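Local coordinates for insecticidal crystal protein Cry35Ab1 (Bacillus thuringiensis, PDB 4JP0) that acts as one component of a binary insecticidal toxin active on western corn rootworm, together with Cry34Ab1, at residues W47-F50 with Q56-I59; I58-A63 with P182-N187; W70-D75 with S104-V109; W91-N96 with Y100-D105; A112-A117 with N130-W135. All coordinates share one frame; numbering follows the deposited sequence.

Contact 1: residues W47-F50 with Q56-I59; sequences WFLF and QYII
Leu49 and Ile59 run alongside each other off the same face of an antiparallel strand pair, with Leu49 CD2 3.9 Å from Ile59 CG1. The other branch of Ile59 serves a second neighbour: CG2 lies anti to the backbone N, which carries it alongside the CB of Trp47 at 4.1 Å. Beyond Leu49, the ring of Tyr57 slants past the leucine, its CD2 4.3 Å from Leu49 CB, and its hydroxyl is hydrogen-bonded to the backbone N of Leu2.

The opposite face carries Phe50 and Ile58. They are close only at their roots, CB to CB at 4.4 Å, since both side chains then lead away from each other. Phe48 lays CD2 over one face of the Phe50 ring, offset toward its rim, while Ile184 touches both Phe50 and Ile58. Between the two layers the backbones close a hydrogen-bonded pair: Phe50 N reaches Ile58 O at 3.0 Å, and Ile58 N returns to Phe50 O at 2.8 Å, both nearly straight and in the carbonyl plane. Phe50 O also receives a CA-H...O contact from Tyr57 CA. With strand directions 148° apart and buried apolar residues on both faces, this is a twisted beta hairpin of strands 43-52 and 56-61 in the ricin B-type beta-trefoil domain.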
# COMPACT_ATOMS: atom_id res chain seq x y z
N TRP A 47 -15.75 -18.92 -5.84
CA TRP A 47 -15.66 -17.64 -5.17
C TRP A 47 -14.28 -17.47 -4.50
O TRP A 47 -13.71 -18.45 -3.99
CB TRP A 47 -16.79 -17.50 -4.11
CG TRP A 47 -18.07 -17.77 -4.71
CD1 TRP A 47 -18.85 -18.89 -4.52
CD2 TRP A 47 -18.74 -16.96 -5.66
NE1 TRP A 47 -19.98 -18.79 -5.31
CE2 TRP A 47 -19.92 -17.63 -6.04
CE3 TRP A 47 -18.45 -15.72 -6.27
CZ2 TRP A 47 -20.82 -17.11 -7.00
CZ3 TRP A 47 -19.35 -15.19 -7.22
CH2 TRP A 47 -20.53 -15.89 -7.55
N PHE A 48 -13.74 -16.25 -4.56
CA PHE A 48 -12.44 -15.97 -3.93
C PHE A 48 -12.64 -14.92 -2.87
O PHE A 48 -13.26 -13.86 -3.13
CB PHE A 48 -11.43 -15.48 -4.98
CG PHE A 48 -10.01 -15.62 -4.55
CD1 PHE A 48 -9.26 -16.71 -4.98
CD2 PHE A 48 -9.40 -14.66 -3.73
CE1 PHE A 48 -7.94 -16.86 -4.60
CE2 PHE A 48 -8.07 -14.81 -3.33
CZ PHE A 48 -7.34 -15.91 -3.77
N LEU A 49 -12.19 -15.21 -1.66
CA LEU A 49 -12.34 -14.28 -0.56
C LEU A 49 -11.11 -13.41 -0.46
O LEU A 49 -10.00 -13.92 -0.45
CB LEU A 49 -12.45 -15.04 0.75
CG LEU A 49 -13.61 -16.00 0.92
CD1 LEU A 49 -13.62 -16.50 2.38
CD2 LEU A 49 -14.91 -15.29 0.57
N PHE A 50 -11.29 -12.09 -0.44
CA PHE A 50 -10.16 -11.18 -0.11
C PHE A 50 -10.42 -10.53 1.24
O PHE A 50 -11.55 -10.11 1.54
CB PHE A 50 -10.02 -10.11 -1.16
CG PHE A 50 -9.47 -10.62 -2.49
CD1 PHE A 50 -10.27 -10.67 -3.61
CD2 PHE A 50 -8.16 -11.05 -2.59
CE1 PHE A 50 -9.77 -11.08 -4.83
CE2 PHE A 50 -7.66 -11.50 -3.82
CZ PHE A 50 -8.47 -11.50 -4.93
N GLN A 56 -13.23 -8.22 7.92
CA GLN A 56 -14.27 -8.35 6.89
C GLN A 56 -13.69 -8.90 5.60
O GLN A 56 -12.47 -9.04 5.50
CB GLN A 56 -14.94 -7.02 6.62
CG GLN A 56 -15.84 -6.56 7.78
CD GLN A 56 -16.43 -5.18 7.51
OE1 GLN A 56 -15.71 -4.20 7.47
NE2 GLN A 56 -17.71 -5.12 7.33
N TYR A 57 -14.56 -9.22 4.64
CA TYR A 57 -14.14 -9.82 3.40
C TYR A 57 -14.87 -9.24 2.21
O TYR A 57 -16.01 -8.75 2.37
CB TYR A 57 -14.48 -11.32 3.39
CG TYR A 57 -13.86 -12.09 4.50
CD1 TYR A 57 -14.52 -12.25 5.71
CD2 TYR A 57 -12.59 -12.62 4.36
CE1 TYR A 57 -13.97 -12.95 6.73
CE2 TYR A 57 -12.03 -13.34 5.40
CZ TYR A 57 -12.73 -13.50 6.59
OH TYR A 57 -12.18 -14.20 7.64
N ILE A 58 -14.24 -9.38 1.04
CA ILE A 58 -14.90 -9.10 -0.24
C ILE A 58 -15.04 -10.47 -0.89
O ILE A 58 -14.08 -11.26 -0.92
CB ILE A 58 -14.01 -8.22 -1.14
CG1 ILE A 58 -13.75 -6.85 -0.48
CG2 ILE A 58 -14.68 -8.04 -2.50
CD1 ILE A 58 -15.07 -6.06 -0.21
N ILE A 59 -16.22 -10.79 -1.40
CA ILE A 59 -16.43 -12.10 -2.03
C ILE A 59 -16.45 -11.90 -3.56
O ILE A 59 -17.37 -11.21 -4.12
CB ILE A 59 -17.76 -12.70 -1.55
CG1 ILE A 59 -17.78 -12.78 -0.01
CG2 ILE A 59 -18.00 -14.07 -2.25
CD1 ILE A 59 -19.13 -13.35 0.61

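Contact 2: residues I58-A63 with P182-N187; sequences IITSYA and PCIMVN
Ile58 and Thr60, two residues apart on strand 56-61 and on the same face of it, meet a single side chain of the 182-187 segment. That segment starts at Pro182, where strand 174-182 ends; its carbonyl O accepts from Met185 N at 2.9 Å and so closes the first turn of a short 3-10 segment, 183-185. Cys183 follows, its carbonyl taken by Val186 N, and its side chain turns to Gln196 of helix 193-199.

Ile184 then carries the contact. Its CG1 sits between the backbone N and the carbonyl carbon (chi1 55°), a torsion that directs CG1, with CD1 at its end, at Ile58 while CG2 faces Thr60. CD1 presses on Ile58 CG2 at 3.5 Å, tighter than usual for two carbons, and Ile184 CG2 lies 3.8 Å from Thr60 CG2. Thr60 and Ile184 run antiparallel alongside one another, and Thr60 OG1 is 3.9 Å from Ile184 CD1. This isoleucine thus joins the beta-trefoil domain to the P42 insecticidal-toxin region through apolar packing between buried residues.

Next in sequence, Met185 swings toward Tyr82, which Ile58 also touches, and toward Ile271.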
# COMPACT_ATOMS: atom_id res chain seq x y z
N ILE A 58 -14.24 -9.38 1.04
CA ILE A 58 -14.90 -9.10 -0.24
C ILE A 58 -15.04 -10.47 -0.89
O ILE A 58 -14.08 -11.26 -0.92
CB ILE A 58 -14.01 -8.22 -1.14
CG1 ILE A 58 -13.75 -6.85 -0.48
CG2 ILE A 58 -14.68 -8.04 -2.50
CD1 ILE A 58 -15.07 -6.06 -0.21
N ILE A 59 -16.22 -10.79 -1.40
CA ILE A 59 -16.43 -12.10 -2.03
C ILE A 59 -16.45 -11.90 -3.56
O ILE A 59 -17.37 -11.21 -4.12
CB ILE A 59 -17.76 -12.70 -1.55
CG1 ILE A 59 -17.78 -12.78 -0.01
CG2 ILE A 59 -18.00 -14.07 -2.25
CD1 ILE A 59 -19.13 -13.35 0.61
N THR A 60 -15.47 -12.50 -4.24
CA THR A 60 -15.21 -12.20 -5.64
C THR A 60 -15.53 -13.35 -6.54
O THR A 60 -15.15 -14.48 -6.25
CB THR A 60 -13.73 -11.90 -5.81
OG1 THR A 60 -13.36 -10.83 -4.91
CG2 THR A 60 -13.41 -11.39 -7.25
N SER A 61 -16.23 -13.07 -7.64
CA SER A 61 -16.52 -14.13 -8.61
C SER A 61 -15.17 -14.55 -9.22
O SER A 61 -14.45 -13.74 -9.85
CB SER A 61 -17.46 -13.60 -9.68
OG SER A 61 -17.93 -14.67 -10.46
N TYR A 62 -14.83 -15.82 -9.08
CA TYR A 62 -13.48 -16.23 -9.45
C TYR A 62 -13.33 -16.46 -10.94
O TYR A 62 -13.76 -17.47 -11.46
CB TYR A 62 -13.05 -17.47 -8.66
CG TYR A 62 -11.63 -17.92 -8.95
CD1 TYR A 62 -10.55 -17.21 -8.46
CD2 TYR A 62 -11.38 -19.04 -9.73
CE1 TYR A 62 -9.24 -17.63 -8.72
CE2 TYR A 62 -10.10 -19.46 -10.00
CZ TYR A 62 -9.03 -18.75 -9.51
OH TYR A 62 -7.74 -19.19 -9.74
N ALA A 63 -12.73 -15.48 -11.63
CA ALA A 63 -12.49 -15.57 -13.07
C ALA A 63 -13.80 -15.79 -13.83
O ALA A 63 -13.84 -16.51 -14.85
CB ALA A 63 -11.53 -16.68 -13.39
N PRO A 182 -4.93 -7.33 -2.67
CA PRO A 182 -5.92 -8.02 -3.51
C PRO A 182 -5.97 -7.43 -4.94
O PRO A 182 -6.06 -6.20 -5.11
CB PRO A 182 -7.22 -7.71 -2.79
CG PRO A 182 -6.82 -7.72 -1.31
CD PRO A 182 -5.47 -6.95 -1.36
N CYS A 183 -5.98 -8.29 -5.94
CA CYS A 183 -5.96 -7.83 -7.32
C CYS A 183 -7.18 -6.98 -7.66
O CYS A 183 -7.07 -6.10 -8.49
CB CYS A 183 -5.79 -9.00 -8.33
SG CYS A 183 -7.13 -10.20 -8.26
N ILE A 184 -8.31 -7.22 -6.99
CA ILE A 184 -9.49 -6.43 -7.23
C ILE A 184 -9.29 -4.95 -6.91
O ILE A 184 -10.01 -4.11 -7.43
CB ILE A 184 -10.74 -6.99 -6.46
CG1 ILE A 184 -10.43 -7.12 -4.97
CG2 ILE A 184 -11.14 -8.36 -7.05
CD1 ILE A 184 -11.69 -7.35 -4.09
N MET A 185 -8.31 -4.65 -6.06
CA MET A 185 -8.02 -3.28 -5.66
C MET A 185 -6.93 -2.66 -6.54
O MET A 185 -6.49 -1.53 -6.29
CB MET A 185 -7.55 -3.24 -4.21
CG MET A 185 -8.59 -3.73 -3.24
SD MET A 185 -7.92 -3.95 -1.60
CE MET A 185 -9.24 -4.92 -0.85
N VAL A 186 -6.49 -3.40 -7.54
CA VAL A 186 -5.44 -2.94 -8.43
C VAL A 186 -5.92 -2.75 -9.85
O VAL A 186 -6.47 -3.67 -10.42
CB VAL A 186 -4.27 -3.94 -8.45
CG1 VAL A 186 -3.26 -3.56 -9.56
CG2 VAL A 186 -3.62 -4.00 -7.08
N ASN A 187 -5.72 -1.55 -10.40
CA ASN A 187 -6.08 -1.30 -11.78
C ASN A 187 -4.84 -1.57 -12.62
O ASN A 187 -3.92 -0.75 -12.63
CB ASN A 187 -6.59 0.14 -11.95
CG ASN A 187 -6.69 0.56 -13.41
OD1 ASN A 187 -7.12 -0.25 -14.26
ND2 ASN A 187 -6.37 1.72 -13.81

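Contact 3: residues W70-D75 with S104-V109; sequences WNVNND and SDNGKV
Asp75 and Lys108 form a salt bridge at the outer end of the contact, NZ lying 2.9 Å from OD1 on its syn side and 19° out of the carboxylate plane. The lysine chain is extended beyond CG, which lets it span the gap between the two backbones. One water links NZ to the other carboxylate oxygen, OD2; a second donates to OD1 and accepts from Asn106 ND2, so the carboxylate is gripped at both oxygens. Deeper in, Val72 CG2 packs 4.0 Å from Ser104 OG.

Behind these groups stands a type I beta turn, Ser104 to Gly107, following the 91-104 hairpin of the trefoil domain. An ST turn, Asn106 N to Ser104 OG at 3.1 Å, runs into an Asx turn in which Asn106 OD1 accepts from Lys108 N at 2.9 Å. The first ties down the asparagine backbone, the second its amide oxygen and the root of the lysine. Leu123 of strand 121-124 touches Val72, Ser104, Asn106 and Lys108, while Trp91 lies against Val72 and Ser104.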
# COMPACT_ATOMS: atom_id res chain seq x y z
N TRP A 70 -19.62 -9.79 -4.82
CA TRP A 70 -20.98 -9.80 -4.28
C TRP A 70 -21.38 -8.40 -3.84
O TRP A 70 -20.61 -7.68 -3.15
CB TRP A 70 -21.13 -10.80 -3.13
CG TRP A 70 -21.18 -12.25 -3.51
CD1 TRP A 70 -20.76 -12.85 -4.67
CD2 TRP A 70 -21.66 -13.29 -2.68
NE1 TRP A 70 -20.95 -14.22 -4.59
CE2 TRP A 70 -21.51 -14.51 -3.38
CE3 TRP A 70 -22.22 -13.32 -1.40
CZ2 TRP A 70 -21.91 -15.73 -2.84
CZ3 TRP A 70 -22.60 -14.54 -0.87
CH2 TRP A 70 -22.44 -15.71 -1.59
N ASN A 71 -22.60 -8.03 -4.18
CA ASN A 71 -23.05 -6.69 -4.01
C ASN A 71 -24.52 -6.73 -3.64
O ASN A 71 -25.29 -7.42 -4.28
CB ASN A 71 -22.85 -5.98 -5.35
CG ASN A 71 -23.36 -4.55 -5.37
OD1 ASN A 71 -22.61 -3.62 -5.02
ND2 ASN A 71 -24.59 -4.34 -5.86
N VAL A 72 -24.88 -6.05 -2.57
CA VAL A 72 -26.25 -6.12 -2.09
C VAL A 72 -27.07 -4.93 -2.56
O VAL A 72 -26.68 -3.77 -2.37
CB VAL A 72 -26.28 -6.14 -0.55
CG1 VAL A 72 -27.72 -6.17 -0.01
CG2 VAL A 72 -25.46 -7.33 -0.04
N ASN A 73 -28.21 -5.23 -3.16
CA ASN A 73 -29.15 -4.17 -3.55
C ASN A 73 -30.53 -4.62 -3.15
O ASN A 73 -30.98 -5.67 -3.59
CB ASN A 73 -29.15 -4.00 -5.05
CG ASN A 73 -27.91 -3.36 -5.58
OD1 ASN A 73 -27.30 -3.87 -6.55
ND2 ASN A 73 -27.54 -2.21 -5.01
N ASN A 74 -31.20 -3.86 -2.30
CA ASN A 74 -32.56 -4.24 -1.91
C ASN A 74 -32.72 -5.71 -1.52
O ASN A 74 -33.59 -6.42 -2.02
CB ASN A 74 -33.51 -3.86 -3.05
CG ASN A 74 -33.50 -2.35 -3.34
OD1 ASN A 74 -33.61 -1.54 -2.42
ND2 ASN A 74 -33.35 -1.97 -4.62
N ASP A 75 -31.83 -6.17 -0.65
CA ASP A 75 -31.87 -7.52 -0.09
C ASP A 75 -31.55 -8.63 -1.04
O ASP A 75 -31.66 -9.79 -0.67
CB ASP A 75 -33.21 -7.82 0.58
CG ASP A 75 -33.56 -6.80 1.65
OD1 ASP A 75 -32.69 -6.39 2.44
OD2 ASP A 75 -34.82 -6.35 1.66
N SER A 104 -23.97 -9.35 5.83
CA SER A 104 -23.67 -8.12 5.11
C SER A 104 -23.27 -6.99 6.08
O SER A 104 -23.62 -7.00 7.28
CB SER A 104 -24.90 -7.68 4.29
OG SER A 104 -24.74 -6.35 3.80
N ASP A 105 -22.54 -6.02 5.56
CA ASP A 105 -22.26 -4.80 6.30
C ASP A 105 -23.53 -4.15 6.84
O ASP A 105 -23.48 -3.47 7.87
CB ASP A 105 -21.59 -3.76 5.39
CG ASP A 105 -21.09 -2.58 6.19
OD1 ASP A 105 -21.69 -1.48 6.14
OD2 ASP A 105 -20.11 -2.73 6.95
N ASN A 106 -24.65 -4.35 6.17
CA ASN A 106 -25.90 -3.77 6.63
C ASN A 106 -26.54 -4.53 7.81
O ASN A 106 -27.62 -4.17 8.28
CB ASN A 106 -26.89 -3.58 5.48
CG ASN A 106 -27.52 -4.86 5.02
OD1 ASN A 106 -27.29 -5.94 5.58
ND2 ASN A 106 -28.33 -4.76 3.97
N GLY A 107 -25.88 -5.59 8.26
CA GLY A 107 -26.33 -6.35 9.40
C GLY A 107 -27.23 -7.55 9.12
O GLY A 107 -27.46 -8.39 10.01
N LYS A 108 -27.78 -7.62 7.91
CA LYS A 108 -28.62 -8.77 7.54
C LYS A 108 -27.74 -9.95 7.13
O LYS A 108 -26.55 -9.76 6.87
CB LYS A 108 -29.57 -8.41 6.39
CG LYS A 108 -30.49 -7.23 6.80
CD LYS A 108 -31.60 -6.93 5.79
CE LYS A 108 -32.02 -5.46 5.84
NZ LYS A 108 -33.22 -5.19 4.99
N VAL A 109 -28.33 -11.14 7.04
CA VAL A 109 -27.52 -12.32 6.78
C VAL A 109 -28.07 -13.07 5.58
O VAL A 109 -29.26 -13.02 5.29
CB VAL A 109 -27.43 -13.26 8.03
CG1 VAL A 109 -26.84 -12.53 9.28
CG2 VAL A 109 -28.83 -13.88 8.39
O HOH W 1 -35.27 -6.75 4.61
O HOH W 2 -30.20 -6.15 2.45

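Contact 4: residues W91-N96 with Y100-D105; sequences WQIKAN and YVIQSD
Trp91 to Ala95 pair in antiparallel register with Ser104 to Tyr100, the strand directions 159° apart, and four backbone hydrogen bonds join Gln92 with Gln103 and Lys94 with Val101. On the face of the polar chains, Lys94 bends at chi3 (-67°), bringing CE 3.6 Å from Val101 CG1 and NZ 3.0 Å from Gln103 OE1, a donor tilted 28° from the carbonyl plane. NZ also makes a salt bridge with Glu126 OE1. Gln92 and Gln103 extend alongside each other, their amide planes strongly turned, and Gln103 NE2 donates to a water that in turn donates to Ser104 O. Asn96 lies by Val101 CG2, and its ND2 is hydrogen-bonded to Gln134 OE1.

On the other face, Trp91 CE3 meets Ile102 CG2 at 3.6 Å, and the Tyr100 ring lies obliquely to Ile93, Ile93 CG2 being 3.7 Å from Tyr100 CD2. This hairpin is flanked by strand 56-61, which touches Trp91, Gln92 and Ile93, and by strand 109-112, which packs on Val101, Ile102 and Gln103.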
# COMPACT_ATOMS: atom_id res chain seq x y z
N TRP A 91 -18.43 -8.06 3.75
CA TRP A 91 -19.06 -9.19 4.44
C TRP A 91 -18.30 -9.60 5.68
O TRP A 91 -17.08 -9.38 5.78
CB TRP A 91 -19.13 -10.41 3.48
CG TRP A 91 -19.87 -10.07 2.22
CD1 TRP A 91 -19.35 -9.51 1.10
CD2 TRP A 91 -21.27 -10.21 2.01
NE1 TRP A 91 -20.35 -9.30 0.18
CE2 TRP A 91 -21.54 -9.73 0.72
CE3 TRP A 91 -22.32 -10.71 2.78
CZ2 TRP A 91 -22.83 -9.75 0.17
CZ3 TRP A 91 -23.60 -10.73 2.24
CH2 TRP A 91 -23.84 -10.23 0.96
N GLN A 92 -19.03 -10.21 6.63
CA GLN A 92 -18.45 -10.88 7.78
C GLN A 92 -18.81 -12.33 7.61
O GLN A 92 -19.91 -12.62 7.15
CB GLN A 92 -19.04 -10.36 9.10
CG GLN A 92 -18.52 -9.00 9.49
CD GLN A 92 -19.17 -8.49 10.75
OE1 GLN A 92 -19.75 -7.41 10.75
NE2 GLN A 92 -19.08 -9.28 11.84
N ILE A 93 -17.89 -13.24 7.93
CA ILE A 93 -18.21 -14.68 7.86
C ILE A 93 -17.96 -15.22 9.24
O ILE A 93 -16.84 -15.21 9.73
CB ILE A 93 -17.32 -15.34 6.80
CG1 ILE A 93 -17.60 -14.69 5.45
CG2 ILE A 93 -17.61 -16.81 6.69
CD1 ILE A 93 -16.75 -15.29 4.33
N LYS A 94 -19.02 -15.66 9.90
CA LYS A 94 -19.00 -15.95 11.32
C LYS A 94 -19.20 -17.43 11.55
O LYS A 94 -20.21 -17.97 11.15
CB LYS A 94 -20.17 -15.21 11.98
CG LYS A 94 -20.30 -13.71 11.61
CD LYS A 94 -21.34 -12.95 12.50
CE LYS A 94 -22.80 -13.45 12.26
NZ LYS A 94 -23.81 -12.89 13.26
N ALA A 95 -18.22 -18.09 12.18
CA ALA A 95 -18.36 -19.50 12.52
C ALA A 95 -19.58 -19.72 13.42
O ALA A 95 -19.79 -18.97 14.40
CB ALA A 95 -17.11 -20.00 13.22
N ASN A 96 -20.38 -20.74 13.10
CA ASN A 96 -21.57 -21.06 13.90
C ASN A 96 -21.70 -22.56 13.89
O ASN A 96 -22.33 -23.14 13.01
CB ASN A 96 -22.83 -20.40 13.32
CG ASN A 96 -24.00 -20.41 14.29
OD1 ASN A 96 -23.83 -20.27 15.51
ND2 ASN A 96 -25.21 -20.55 13.74
N TYR A 100 -21.34 -21.67 8.74
CA TYR A 100 -21.06 -20.24 8.88
C TYR A 100 -22.28 -19.40 8.59
O TYR A 100 -23.11 -19.75 7.77
CB TYR A 100 -20.02 -19.80 7.84
CG TYR A 100 -18.64 -20.36 8.01
CD1 TYR A 100 -18.22 -21.47 7.27
CD2 TYR A 100 -17.73 -19.78 8.88
CE1 TYR A 100 -16.94 -21.97 7.40
CE2 TYR A 100 -16.44 -20.28 9.00
CZ TYR A 100 -16.05 -21.38 8.26
OH TYR A 100 -14.76 -21.88 8.41
N VAL A 101 -22.34 -18.25 9.25
CA VAL A 101 -23.35 -17.24 8.95
C VAL A 101 -22.62 -16.19 8.14
O VAL A 101 -21.48 -15.79 8.50
CB VAL A 101 -23.91 -16.60 10.25
CG1 VAL A 101 -24.79 -15.35 9.94
CG2 VAL A 101 -24.69 -17.66 11.05
N ILE A 102 -23.23 -15.77 7.03
CA ILE A 102 -22.59 -14.78 6.16
C ILE A 102 -23.40 -13.51 6.31
O ILE A 102 -24.57 -13.46 5.97
CB ILE A 102 -22.51 -15.28 4.68
CG1 ILE A 102 -21.60 -16.51 4.62
CG2 ILE A 102 -21.93 -14.17 3.81
CD1 ILE A 102 -21.66 -17.33 3.30
N GLN A 103 -22.76 -12.49 6.86
CA GLN A 103 -23.49 -11.28 7.20
C GLN A 103 -23.01 -10.07 6.39
O GLN A 103 -21.81 -9.79 6.29
CB GLN A 103 -23.28 -11.02 8.68
CG GLN A 103 -23.96 -9.73 9.21
CD GLN A 103 -23.82 -9.62 10.71
OE1 GLN A 103 -24.25 -10.50 11.45
NE2 GLN A 103 -23.22 -8.52 11.17
N SER A 104 -23.97 -9.35 5.83
CA SER A 104 -23.67 -8.12 5.11
C SER A 104 -23.27 -6.99 6.08
O SER A 104 -23.62 -7.00 7.28
CB SER A 104 -24.90 -7.68 4.29
OG SER A 104 -24.74 -6.35 3.80
N ASP A 105 -22.54 -6.02 5.56
CA ASP A 105 -22.26 -4.80 6.30
C ASP A 105 -23.53 -4.15 6.84
O ASP A 105 -23.48 -3.47 7.87
CB ASP A 105 -21.59 -3.76 5.39
CG ASP A 105 -21.09 -2.58 6.19
OD1 ASP A 105 -21.69 -1.48 6.14
OD2 ASP A 105 -20.11 -2.73 6.95
O HOH W 3 -22.96 -6.35 10.01

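Contact 5: residues A112-A117 with N130-W135; sequences AGTGQA and NPNQQW
Ala112 meets the Trp135 indole obliquely, with CZ2 of the ring 3.9 Å from Ala112 N and its CH2 4.3 Å from Ala112 CB; the ring nitrogen NE1 is hydrogen-bonded to the carbonyl O of Leu110. The second flat group is the Asn132 amide: the Thr114 and Asn132 side chains run nearly perpendicular, Thr114 CG2 lying 3.8 Å from Asn132 ND2. That methyl lies anti to the threonine's carbonyl carbon, turned to the asparagine. At the oxygen end of the same amide, a water donates both to Asn132 OD1 and to Gly113 O, bridging the two loops.

The backbones join once: Ala112 N donates to Asn132 O at 3.0 Å, nearly straight at hydrogen but tilted 30° from the carbonyl plane. Asn12 ND2 supplies this carbonyl with another donor.

Within 130-135 the chain is folded on itself. Asn130 OD1 accepts from Asn132 N, an Asx turn, with the donor above the carbonyl plane. Asn130 O is gripped from opposite faces of its plane by Gln133 N and Gln134 NE2. Gln133, Gln134 and Trp135, leading into strand 135-142, match the Q-x-W signature of ricin B-type repeats, whose tryptophan packs into the core of a beta-trefoil.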
# COMPACT_ATOMS: atom_id res chain seq x y z
N ALA A 112 -31.35 -18.65 2.42
CA ALA A 112 -31.96 -19.36 1.30
C ALA A 112 -33.47 -19.33 1.41
O ALA A 112 -34.03 -19.60 2.48
CB ALA A 112 -31.47 -20.83 1.25
N GLY A 113 -34.12 -19.01 0.30
CA GLY A 113 -35.59 -19.07 0.20
C GLY A 113 -36.04 -20.51 0.26
O GLY A 113 -35.26 -21.42 -0.04
N THR A 114 -37.30 -20.72 0.63
CA THR A 114 -37.91 -22.04 0.69
C THR A 114 -39.20 -22.10 -0.13
O THR A 114 -39.79 -21.07 -0.49
CB THR A 114 -38.26 -22.38 2.15
OG1 THR A 114 -39.26 -21.46 2.66
CG2 THR A 114 -37.06 -22.16 3.04
N GLY A 115 -39.65 -23.31 -0.42
CA GLY A 115 -40.91 -23.49 -1.13
C GLY A 115 -40.86 -22.91 -2.52
O GLY A 115 -40.01 -23.30 -3.36
N GLN A 116 -41.77 -21.97 -2.78
CA GLN A 116 -41.85 -21.34 -4.09
C GLN A 116 -40.61 -20.51 -4.30
O GLN A 116 -40.30 -20.14 -5.43
CB GLN A 116 -43.08 -20.47 -4.24
CG GLN A 116 -44.41 -21.22 -4.33
CD GLN A 116 -44.50 -22.14 -5.55
OE1 GLN A 116 -44.61 -21.67 -6.69
NE2 GLN A 116 -44.46 -23.45 -5.31
N ALA A 117 -39.90 -20.18 -3.23
CA ALA A 117 -38.66 -19.43 -3.38
C ALA A 117 -37.39 -20.31 -3.26
O ALA A 117 -36.27 -19.81 -3.04
CB ALA A 117 -38.61 -18.30 -2.37
N ASN A 130 -31.94 -20.94 12.21
CA ASN A 130 -32.54 -21.09 10.95
C ASN A 130 -31.47 -21.75 10.14
O ASN A 130 -30.49 -21.18 9.88
CB ASN A 130 -32.90 -19.73 10.40
CG ASN A 130 -33.59 -19.80 9.11
OD1 ASN A 130 -33.59 -20.79 8.45
ND2 ASN A 130 -34.19 -18.72 8.73
N PRO A 131 -31.69 -23.03 9.85
CA PRO A 131 -30.72 -23.79 9.05
C PRO A 131 -30.55 -23.16 7.67
O PRO A 131 -29.51 -23.39 7.04
CB PRO A 131 -31.37 -25.18 8.97
CG PRO A 131 -32.82 -24.91 9.19
CD PRO A 131 -32.84 -23.84 10.27
N ASN A 132 -31.56 -22.40 7.20
CA ASN A 132 -31.46 -21.71 5.91
C ASN A 132 -30.52 -20.49 5.92
O ASN A 132 -30.20 -19.93 4.87
CB ASN A 132 -32.85 -21.33 5.41
CG ASN A 132 -33.63 -22.56 4.90
OD1 ASN A 132 -33.36 -23.06 3.80
ND2 ASN A 132 -34.55 -23.07 5.70
N GLN A 133 -30.02 -20.14 7.09
CA GLN A 133 -29.07 -19.07 7.23
C GLN A 133 -27.67 -19.63 7.55
O GLN A 133 -26.76 -18.89 7.90
CB GLN A 133 -29.56 -18.12 8.34
CG GLN A 133 -30.83 -17.35 7.89
CD GLN A 133 -31.32 -16.36 8.92
OE1 GLN A 133 -31.02 -16.51 10.09
NE2 GLN A 133 -32.03 -15.32 8.47
N GLN A 134 -27.48 -20.94 7.36
CA GLN A 134 -26.17 -21.53 7.61
C GLN A 134 -25.54 -21.99 6.28
O GLN A 134 -26.22 -22.56 5.43
CB GLN A 134 -26.25 -22.72 8.57
CG GLN A 134 -27.16 -22.55 9.80
CD GLN A 134 -26.77 -21.36 10.64
OE1 GLN A 134 -25.60 -21.22 10.99
NE2 GLN A 134 -27.75 -20.51 10.99
N TRP A 135 -24.23 -21.80 6.15
CA TRP A 135 -23.52 -21.99 4.89
C TRP A 135 -22.21 -22.72 5.09
O TRP A 135 -21.53 -22.53 6.11
CB TRP A 135 -23.23 -20.61 4.25
CG TRP A 135 -24.49 -19.83 4.01
CD1 TRP A 135 -25.13 -19.04 4.89
CD2 TRP A 135 -25.34 -19.92 2.86
NE1 TRP A 135 -26.32 -18.58 4.36
CE2 TRP A 135 -26.47 -19.10 3.11
CE3 TRP A 135 -25.22 -20.55 1.62
CZ2 TRP A 135 -27.49 -18.92 2.17
CZ3 TRP A 135 -26.23 -20.36 0.67
CH2 TRP A 135 -27.36 -19.55 0.95
O HOH W 4 -34.19 -23.64 1.31

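In the fold
Contacts 1, 3, 4 and 5 all lie within the ricin B-type beta-trefoil domain, while contact 2 joins that domain to the P42 toxin region, 119 residues on. Contacts 1 and 2 share Ile58 and Ile59 of strand 56-61, their centres 8 Å apart. Contact 3 follows through strand 69-73, by a backbone hydrogen bond between Ile59 O and Trp70 N, and shares Ser104 and Asp105 with contact 4. Contact 4 is hydrogen-bonded to contact 1 through Tyr57 and Trp91, and to contact 5 through Tyr100 and Trp135. Strand 56-61 thus pairs with strand 43-52 and also receives the second region, while contact 5 lies at the distal end, about 28 Å centre to centre from contact 2.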